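Local atomic coordinates of AT5g51070/K3K7_27 (Arabidopsis thaliana, PDB entry 5GKM), a protein that probably works as an ATP-hydrolysing chaperone of the Clp protease system, the chain described here being its N-terminal Clp R domain. Residues Lys26-Asp31 with Ala65-Trp70; Lys100-Ala105 with Glu121-Gly126; Ser55-Asp60 with Lys140-Asn145. All blocks are in the same frame, centred on the assembly; numbering follows the deposited sequence.

Overall arrangement
Starting from the N terminus, helix 12-27 runs into the turn of contact 1, which closes a loop when helix 59-71 comes back against residues 26-31. Before that closure, residues 55-60 have already opened contact 3, whose partner 140-145 lies far down the chain, so contacts 1 and 3 cross. They share helix 59-71 and touch through Arg141, whose NH1 probably hydrogen-bonds Ser68 OG. Contact 2, between helices 97-112 and 120-130, begins after contact 1 has closed and falls wholly within the long span bridged by contact 3. Contacts 1 and 2 lie on opposite sides of the all-helical domain's centre, their own centres about 21 Å apart.

Contact 1: residues Lys26-Asp31 with Ala65-Trp70; sequences KSLGKD and AVWSIW
A Schellman motif ends helix 12-27, and the turn it makes presents Leu28 to the flank of helix 59-71, where Val66 and Trp67 receive it. The two methyls of Leu28 divide the work. CD1 packs on Val66 CG1 at 3.7 Å, the two side chains crossing at about a right angle, while CD2 reaches the indole of Trp67 at its edge, 3.7 Å from CE3 and near the ring plane. In Trp67, chi1 (176°) sets CG anti to the backbone N, and chi2 (-105°) turns the CE3-CZ3 side of the indole toward Leu28; CZ3 comes to 3.9 Å from Leu28 O, again at the rim and in the plane of the ring. A branched leucine suits this place because its two methyls can serve two neighbours at once. Gly29 follows with positive phi (79°), a conformation that glycine tolerates easily, and its N bonds back to Lys26 O. Lys30, just beyond, forms a salt bridge with Asp71 next to the second segment. Leu28 also rests on His37 and Leu40 of helix 35-45, while Val66 touches Val138 of helix 134-142, so helix 59-71 has both the turn and helix 134-142 as neighbours.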
loop_
_atom_site.group_PDB
_atom_site.type_symbol
_atom_site.label_atom_id
_atom_site.label_comp_id
_atom_site.label_asym_id
_atom_site.label_seq_id
_atom_site.Cartn_x
_atom_site.Cartn_y
_atom_site.Cartn_z
ATOM N N LYS A 26 2.836 5.059 -11.693
ATOM C CA LYS A 26 3.314 5.582 -12.966
ATOM C C LYS A 26 2.839 4.720 -14.103
ATOM O O LYS A 26 2.407 5.198 -15.110
ATOM C CB LYS A 26 4.838 5.620 -12.980
ATOM C CG LYS A 26 5.432 6.340 -14.167
ATOM C CD LYS A 26 5.109 7.815 -14.158
ATOM C CE LYS A 26 5.520 8.537 -15.446
ATOM N NZ LYS A 26 4.817 9.823 -15.637
ATOM N N SER A 27 2.950 3.426 -13.909
ATOM C CA SER A 27 2.401 2.507 -15.026
ATOM C C SER A 27 0.904 2.694 -15.524
ATOM O O SER A 27 0.490 2.434 -16.587
ATOM C CB SER A 27 2.673 1.055 -14.689
ATOM O OG SER A 27 1.938 0.619 -13.543
ATOM N N LEU A 28 0.181 3.177 -14.522
ATOM C CA LEU A 28 -1.230 3.431 -14.688
ATOM C C LEU A 28 -1.480 4.809 -15.256
ATOM O O LEU A 28 -2.596 5.187 -15.429
ATOM C CB LEU A 28 -2.030 3.222 -13.418
ATOM C CG LEU A 28 -2.068 1.801 -12.958
ATOM C CD1 LEU A 28 -2.373 1.710 -11.475
ATOM C CD2 LEU A 28 -3.011 0.962 -13.749
ATOM N N GLY A 29 -0.418 5.528 -15.522
ATOM C CA GLY A 29 -0.552 6.870 -16.021
ATOM C C GLY A 29 -0.872 7.931 -14.985
ATOM O O GLY A 29 -1.421 8.919 -15.284
ATOM N N LYS A 30 -0.488 7.685 -13.744
ATOM C CA LYS A 30 -0.722 8.624 -12.670
ATOM C C LYS A 30 0.498 9.473 -12.291
ATOM O O LYS A 30 1.571 9.159 -12.632
ATOM C CB LYS A 30 -1.246 7.889 -11.442
ATOM C CG LYS A 30 -2.286 6.836 -11.735
ATOM C CD LYS A 30 -3.583 7.416 -12.215
ATOM C CE LYS A 30 -4.519 6.337 -12.694
ATOM N NZ LYS A 30 -5.869 6.796 -13.077
ATOM N N ASP A 31 0.267 10.581 -11.611
ATOM C CA ASP A 31 1.317 11.440 -11.132
ATOM C C ASP A 31 1.355 11.655 -9.611
ATOM O O ASP A 31 2.004 12.517 -9.161
ATOM C CB ASP A 31 1.231 12.803 -11.791
ATOM C CG ASP A 31 1.350 12.730 -13.289
ATOM O OD1 ASP A 31 2.366 12.250 -13.785
ATOM O OD2 ASP A 31 0.407 13.168 -13.940
ATOM N N ALA A 65 -7.611 -5.204 -11.543
ATOM C CA ALA A 65 -8.660 -4.669 -10.778
ATOM C C ALA A 65 -8.536 -3.186 -10.688
ATOM O O ALA A 65 -9.490 -2.499 -10.797
ATOM C CB ALA A 65 -8.657 -5.282 -9.389
ATOM N N VAL A 66 -7.326 -2.714 -10.423
ATOM C CA VAL A 66 -7.152 -1.302 -10.223
ATOM C C VAL A 66 -7.462 -0.475 -11.485
ATOM O O VAL A 66 -8.065 0.564 -11.430
ATOM C CB VAL A 66 -5.744 -1.002 -9.680
ATOM C CG1 VAL A 66 -5.448 0.486 -9.718
ATOM C CG2 VAL A 66 -5.664 -1.452 -8.227
ATOM N N TRP A 67 -6.966 -0.972 -12.573
ATOM C CA TRP A 67 -7.199 -0.316 -13.810
ATOM C C TRP A 67 -8.685 -0.250 -14.084
ATOM O O TRP A 67 -9.240 0.819 -14.362
ATOM C CB TRP A 67 -6.475 -1.046 -14.942
ATOM C CG TRP A 67 -6.804 -0.421 -16.276
ATOM C CD1 TRP A 67 -7.636 -0.907 -17.243
ATOM C CD2 TRP A 67 -6.328 0.849 -16.803
ATOM N NE1 TRP A 67 -7.708 -0.073 -18.294
ATOM C CE2 TRP A 67 -6.957 1.000 -18.104
ATOM C CE3 TRP A 67 -5.459 1.816 -16.371
ATOM C CZ2 TRP A 67 -6.730 2.110 -18.896
ATOM C CZ3 TRP A 67 -5.251 2.931 -17.177
ATOM C CH2 TRP A 67 -5.883 3.066 -18.414
ATOM N N SER A 68 -9.343 -1.379 -13.871
ATOM C CA SER A 68 -10.740 -1.420 -14.149
ATOM C C SER A 68 -11.544 -0.446 -13.297
ATOM O O SER A 68 -12.385 0.284 -13.781
ATOM C CB SER A 68 -11.225 -2.838 -13.963
ATOM O OG SER A 68 -12.589 -2.853 -14.190
ATOM N N ILE A 69 -11.261 -0.432 -12.021
ATOM C CA ILE A 69 -12.044 0.396 -11.117
ATOM C C ILE A 69 -11.953 1.889 -11.360
ATOM O O ILE A 69 -12.939 2.556 -11.373
ATOM C CB ILE A 69 -11.713 0.049 -9.630
ATOM C CG1 ILE A 69 -12.103 -1.376 -9.357
ATOM C CG2 ILE A 69 -12.472 0.914 -8.656
ATOM C CD1 ILE A 69 -11.474 -1.923 -8.125
ATOM N N TRP A 70 -10.739 2.362 -11.551
ATOM C CA TRP A 70 -10.449 3.763 -11.718
ATOM C C TRP A 70 -10.362 4.256 -13.144
ATOM O O TRP A 70 -10.472 5.447 -13.346
ATOM C CB TRP A 70 -9.160 4.144 -10.977
ATOM C CG TRP A 70 -9.418 4.284 -9.505
ATOM C CD1 TRP A 70 -9.867 5.412 -8.847
ATOM C CD2 TRP A 70 -9.373 3.257 -8.481
ATOM N NE1 TRP A 70 -10.062 5.181 -7.529
ATOM C CE2 TRP A 70 -9.801 3.907 -7.241
ATOM C CE3 TRP A 70 -9.000 1.955 -8.440
ATOM C CZ2 TRP A 70 -9.881 3.221 -6.056
ATOM C CZ3 TRP A 70 -9.089 1.287 -7.246
ATOM C CH2 TRP A 70 -9.543 1.904 -6.080
#

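Contact 2: residues Lys100-Ala105 with Glu121-Gly126; sequences KRVFEA and EHIAVG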
loop_
_atom_site.group_PDB
_atom_site.type_symbol
_atom_site.label_atom_id
_atom_site.label_comp_id
_atom_site.label_asym_id
_atom_site.label_seq_id
_atom_site.Cartn_x
_atom_site.Cartn_y
_atom_site.Cartn_z
ATOM N N LYS A 100 -0.288 9.460 2.756
ATOM C CA LYS A 100 0.510 9.944 3.846
ATOM C C LYS A 100 -0.110 9.584 5.207
ATOM O O LYS A 100 0.562 9.381 6.167
ATOM C CB LYS A 100 0.735 11.452 3.741
ATOM C CG LYS A 100 1.624 11.853 2.569
ATOM C CD LYS A 100 1.744 13.378 2.491
ATOM C CE LYS A 100 2.558 13.928 1.348
ATOM N NZ LYS A 100 3.980 13.532 1.454
ATOM N N ARG A 101 -1.406 9.600 5.234
ATOM C CA ARG A 101 -2.123 9.251 6.428
ATOM C C ARG A 101 -1.820 7.802 6.772
ATOM O O ARG A 101 -1.600 7.480 7.875
ATOM C CB ARG A 101 -3.601 9.474 6.233
ATOM C CG ARG A 101 -4.427 9.084 7.413
ATOM C CD ARG A 101 -5.844 9.622 7.383
ATOM N NE ARG A 101 -6.656 8.884 8.366
ATOM C CZ ARG A 101 -7.982 8.838 8.434
ATOM N NH1 ARG A 101 -8.734 9.521 7.613
ATOM N NH2 ARG A 101 -8.568 8.093 9.342
ATOM N N VAL A 102 -1.801 6.960 5.756
ATOM C CA VAL A 102 -1.495 5.577 5.991
ATOM C C VAL A 102 -0.091 5.379 6.563
ATOM O O VAL A 102 0.122 4.586 7.430
ATOM C CB VAL A 102 -1.701 4.755 4.689
ATOM C CG1 VAL A 102 -1.057 3.382 4.769
ATOM C CG2 VAL A 102 -3.177 4.650 4.388
ATOM N N PHE A 103 0.856 6.103 6.020
ATOM C CA PHE A 103 2.201 5.957 6.454
ATOM C C PHE A 103 2.283 6.377 7.922
ATOM O O PHE A 103 2.974 5.808 8.662
ATOM C CB PHE A 103 3.183 6.840 5.655
ATOM C CG PHE A 103 3.409 6.413 4.237
ATOM C CD1 PHE A 103 3.245 5.142 3.859
ATOM C CD2 PHE A 103 3.812 7.310 3.306
ATOM C CE1 PHE A 103 3.436 4.740 2.566
ATOM C CE2 PHE A 103 4.025 6.918 2.004
ATOM C CZ PHE A 103 3.846 5.618 1.646
ATOM N N GLU A 104 1.588 7.458 8.265
ATOM C CA GLU A 104 1.606 7.935 9.656
ATOM C C GLU A 104 0.971 6.901 10.565
ATOM O O GLU A 104 1.467 6.644 11.596
ATOM C CB GLU A 104 0.967 9.330 9.859
ATOM C CG GLU A 104 0.824 9.759 11.328
ATOM C CD GLU A 104 2.138 9.900 12.126
ATOM O OE1 GLU A 104 3.200 10.006 11.545
ATOM O OE2 GLU A 104 2.089 9.930 13.373
ATOM N N ALA A 105 -0.092 6.288 10.096
ATOM C CA ALA A 105 -0.711 5.234 10.894
ATOM C C ALA A 105 0.239 4.061 11.116
ATOM O O ALA A 105 0.243 3.473 12.118
ATOM C CB ALA A 105 -1.994 4.730 10.268
ATOM N N GLU A 121 4.072 -4.832 6.918
ATOM C CA GLU A 121 2.916 -5.295 7.634
ATOM C C GLU A 121 2.243 -4.163 8.420
ATOM O O GLU A 121 1.090 -4.116 8.511
ATOM C CB GLU A 121 3.277 -6.468 8.506
ATOM C CG GLU A 121 3.580 -7.676 7.676
ATOM C CD GLU A 121 4.978 -7.711 7.069
ATOM O OE1 GLU A 121 5.872 -7.019 7.435
ATOM O OE2 GLU A 121 5.117 -8.529 6.230
ATOM N N HIS A 122 3.042 -3.274 8.986
ATOM C CA HIS A 122 2.512 -2.106 9.630
ATOM C C HIS A 122 1.814 -1.199 8.651
ATOM O O HIS A 122 0.847 -0.605 8.961
ATOM C CB HIS A 122 3.592 -1.281 10.293
ATOM C CG HIS A 122 4.306 -1.981 11.424
ATOM N ND1 HIS A 122 5.590 -2.317 11.387
ATOM C CD2 HIS A 122 3.843 -2.392 12.637
ATOM C CE1 HIS A 122 5.919 -2.898 12.522
ATOM N NE2 HIS A 122 4.850 -2.953 13.276
ATOM N N ILE A 123 2.403 -1.053 7.473
ATOM C CA ILE A 123 1.782 -0.281 6.412
ATOM C C ILE A 123 0.460 -0.892 5.977
ATOM O O ILE A 123 -0.456 -0.218 5.742
ATOM C CB ILE A 123 2.699 -0.066 5.169
ATOM C CG1 ILE A 123 3.994 0.623 5.610
ATOM C CG2 ILE A 123 1.940 0.685 4.077
ATOM C CD1 ILE A 123 5.084 0.691 4.562
ATOM N N ALA A 124 0.433 -2.204 5.879
ATOM C CA ALA A 124 -0.822 -2.854 5.538
ATOM C C ALA A 124 -1.918 -2.625 6.586
ATOM O O ALA A 124 -3.009 -2.398 6.250
ATOM C CB ALA A 124 -0.619 -4.349 5.312
ATOM N N VAL A 125 -1.538 -2.689 7.844
ATOM C CA VAL A 125 -2.527 -2.473 8.882
ATOM C C VAL A 125 -3.063 -1.062 8.745
ATOM O O VAL A 125 -4.199 -0.853 8.866
ATOM C CB VAL A 125 -1.984 -2.696 10.308
ATOM C CG1 VAL A 125 -3.069 -2.412 11.344
ATOM C CG2 VAL A 125 -1.546 -4.138 10.428
ATOM N N GLY A 126 -2.181 -0.135 8.454
ATOM C CA GLY A 126 -2.610 1.226 8.235
ATOM C C GLY A 126 -3.526 1.349 7.046
ATOM O O GLY A 126 -4.501 1.990 7.102
#
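Val102 packs against Ile123 and Gly126 in a contact made by van der Waals touches, with no hydrogen bond between Lys100-Ala105 and Glu121-Gly126. Among the side chains, Val102 meets Ile123 through one branch each, CG1 to CG2 at 4.1 Å. Both methyls stand anti to their own backbone N (chi1 of Val102 is 165°).

Contacts of side chain with backbone are the more intimate ones. Val102 CG1 lies 3.8 Å from Ile123 O and 3.9 Å from Gly126 C, resting on the backbone of the last turn of the segment, and Val102 CG2 leans on Gly126 O at 4.0 Å. Ala105 CB faces Gly126 CA at 4.1 Å. Gly126, with no side chain, lets Val102 and Ala105 pack directly on its backbone, and the small pair Ala105 and Gly126 suits a close approach: the axes of the two segments come to 7.9 Å and the CA atoms of Val102 and Gly126 to 5.0 Å. The pair belongs to the helical bundle of the Clp R domain, in which helices 97-112 and 120-130 are consecutive; segments 100-105 and 121-126 cross at 123° between their N-to-C directions.

Around this seam, Leu38 of helix 35-45 touches Val102, Phe103 and Ile123. On helix 120-130, Glu121 OE2 is gripped by salt bridges to Arg13 and Arg156.

Contact 3: residues Ser55-Asp60 with Lys140-Asn145; sequences SGITID and KRLGAN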
loop_
_atom_site.group_PDB
_atom_site.type_symbol
_atom_site.label_atom_id
_atom_site.label_comp_id
_atom_site.label_asym_id
_atom_site.label_seq_id
_atom_site.Cartn_x
_atom_site.Cartn_y
_atom_site.Cartn_z
ATOM N N SER A 55 -2.768 -14.719 1.081
ATOM C CA SER A 55 -4.101 -14.710 0.541
ATOM C C SER A 55 -4.335 -15.264 -0.856
ATOM O O SER A 55 -5.457 -15.290 -1.309
ATOM C CB SER A 55 -4.591 -13.280 0.495
ATOM O OG SER A 55 -3.979 -12.600 -0.556
ATOM N N GLY A 56 -3.290 -15.586 -1.575
ATOM C CA GLY A 56 -3.469 -15.965 -2.949
ATOM C C GLY A 56 -3.645 -14.826 -3.948
ATOM O O GLY A 56 -3.796 -15.049 -5.102
ATOM N N ILE A 57 -3.633 -13.600 -3.460
ATOM C CA ILE A 57 -3.641 -12.460 -4.328
ATOM C C ILE A 57 -2.296 -12.297 -4.982
ATOM O O ILE A 57 -1.331 -12.377 -4.349
ATOM C CB ILE A 57 -3.998 -11.183 -3.564
ATOM C CG1 ILE A 57 -5.464 -11.197 -3.196
ATOM C CG2 ILE A 57 -3.758 -9.931 -4.394
ATOM C CD1 ILE A 57 -5.849 -10.134 -2.211
ATOM N N THR A 58 -2.302 -12.002 -6.263
ATOM C CA THR A 58 -1.094 -11.787 -7.022
ATOM C C THR A 58 -1.157 -10.459 -7.716
ATOM O O THR A 58 -2.196 -9.968 -7.929
ATOM C CB THR A 58 -0.861 -12.847 -8.145
ATOM O OG1 THR A 58 -1.972 -12.900 -9.015
ATOM C CG2 THR A 58 -0.613 -14.161 -7.562
ATOM N N ILE A 59 0.003 -9.935 -8.077
ATOM C CA ILE A 59 0.106 -8.611 -8.632
ATOM C C ILE A 59 -0.648 -8.412 -9.955
ATOM O O ILE A 59 -1.266 -7.411 -10.135
ATOM C CB ILE A 59 1.579 -8.157 -8.690
ATOM C CG1 ILE A 59 1.689 -6.702 -9.073
ATOM C CG2 ILE A 59 2.418 -9.031 -9.611
ATOM C CD1 ILE A 59 1.138 -5.740 -8.070
ATOM N N ASP A 60 -0.615 -9.389 -10.834
ATOM C CA ASP A 60 -1.327 -9.196 -12.075
ATOM C C ASP A 60 -2.805 -9.047 -11.944
ATOM O O ASP A 60 -3.412 -8.229 -12.554
ATOM C CB ASP A 60 -0.935 -10.275 -13.083
ATOM C CG ASP A 60 0.482 -10.055 -13.632
ATOM O OD1 ASP A 60 0.873 -8.904 -13.980
ATOM O OD2 ASP A 60 1.220 -11.040 -13.628
ATOM N N LYS A 140 -12.432 -5.937 -2.683
ATOM C CA LYS A 140 -13.761 -6.421 -2.971
ATOM C C LYS A 140 -13.819 -6.996 -4.374
ATOM O O LYS A 140 -14.401 -7.999 -4.592
ATOM C CB LYS A 140 -14.804 -5.333 -2.793
ATOM C CG LYS A 140 -16.220 -5.785 -3.113
ATOM C CD LYS A 140 -17.233 -4.700 -2.846
ATOM C CE LYS A 140 -18.646 -5.283 -2.772
ATOM N NZ LYS A 140 -19.654 -4.375 -3.374
ATOM N N ARG A 141 -13.190 -6.322 -5.305
ATOM C CA ARG A 141 -13.151 -6.807 -6.648
ATOM C C ARG A 141 -12.406 -8.124 -6.735
ATOM O O ARG A 141 -12.734 -8.963 -7.510
ATOM C CB ARG A 141 -12.588 -5.749 -7.592
ATOM C CG ARG A 141 -12.441 -6.183 -9.018
ATOM C CD ARG A 141 -13.811 -6.195 -9.692
ATOM N NE ARG A 141 -14.444 -4.898 -9.835
ATOM C CZ ARG A 141 -14.365 -4.146 -10.919
ATOM N NH1 ARG A 141 -13.648 -4.549 -11.929
ATOM N NH2 ARG A 141 -14.964 -3.001 -10.989
ATOM N N LEU A 142 -11.387 -8.292 -5.921
ATOM C CA LEU A 142 -10.643 -9.543 -5.875
ATOM C C LEU A 142 -11.305 -10.633 -5.024
ATOM O O LEU A 142 -10.815 -11.687 -4.985
ATOM C CB LEU A 142 -9.203 -9.323 -5.410
ATOM C CG LEU A 142 -8.385 -8.344 -6.231
ATOM C CD1 LEU A 142 -7.066 -7.962 -5.595
ATOM C CD2 LEU A 142 -8.133 -8.925 -7.593
ATOM N N GLY A 143 -12.409 -10.336 -4.373
ATOM C CA GLY A 143 -13.042 -11.331 -3.533
ATOM C C GLY A 143 -12.356 -11.646 -2.218
ATOM O O GLY A 143 -12.523 -12.695 -1.660
ATOM N N ALA A 144 -11.609 -10.678 -1.713
ATOM C CA ALA A 144 -10.786 -10.879 -0.537
ATOM C C ALA A 144 -11.424 -10.204 0.657
ATOM O O ALA A 144 -12.188 -9.317 0.515
ATOM C CB ALA A 144 -9.390 -10.337 -0.763
ATOM N N ASN A 145 -11.066 -10.654 1.839
ATOM C CA ASN A 145 -11.612 -10.064 3.056
ATOM C C ASN A 145 -10.557 -9.253 3.764
ATOM O O ASN A 145 -9.666 -9.780 4.257
ATOM C CB ASN A 145 -12.066 -11.208 3.958
ATOM C CG ASN A 145 -12.726 -10.755 5.251
ATOM O OD1 ASN A 145 -12.349 -9.827 5.882
ATOM N ND2 ASN A 145 -13.709 -11.498 5.640
#
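Ile57 sends two different methyls to two partners, Leu142 and Ala144, which flank Gly143 in sequence, where the chain leaves helix 134-142. Its CD1 reaches Ala144 CB at 3.8 Å, and its CG2 meets Leu142 CD1 at 4.0 Å, the isoleucine and leucine side chains crossing at about a right angle. The isoleucine places CG1 beside the backbone N (chi1 -72°) and CG2 anti to that N, so the longer branch heads for Ala144 and the short one for Leu142. Beta-branching thus suits the site, since the two arms part right at CB, and alanine is small enough for the methyl end of the longer arm to settle against it.

In the next shell, two turns hold these residues in place, one closed by a side chain and one by the backbone. Ser55 OG accepts a hydrogen bond from Ile57 N at 3.1 Å, with an N-H...O angle of 160°, forming an ST turn around Gly56, whose positive phi glycine accommodates. In residues 140-145, Gly143 closes a Schellman motif, its N bonding to Lys140 O at 3.1 Å, and this turn lets Leu142 and Ala144 both point at Ile57. Asn145 then caps the next helix through its OD1 to Leu148 N.

Touching Ile43 and Leu139, Ile57 ties the loop before helix 59-71 to helices 35-45 and 134-142, while Leu142 packs on Ala65 within helix 59-71.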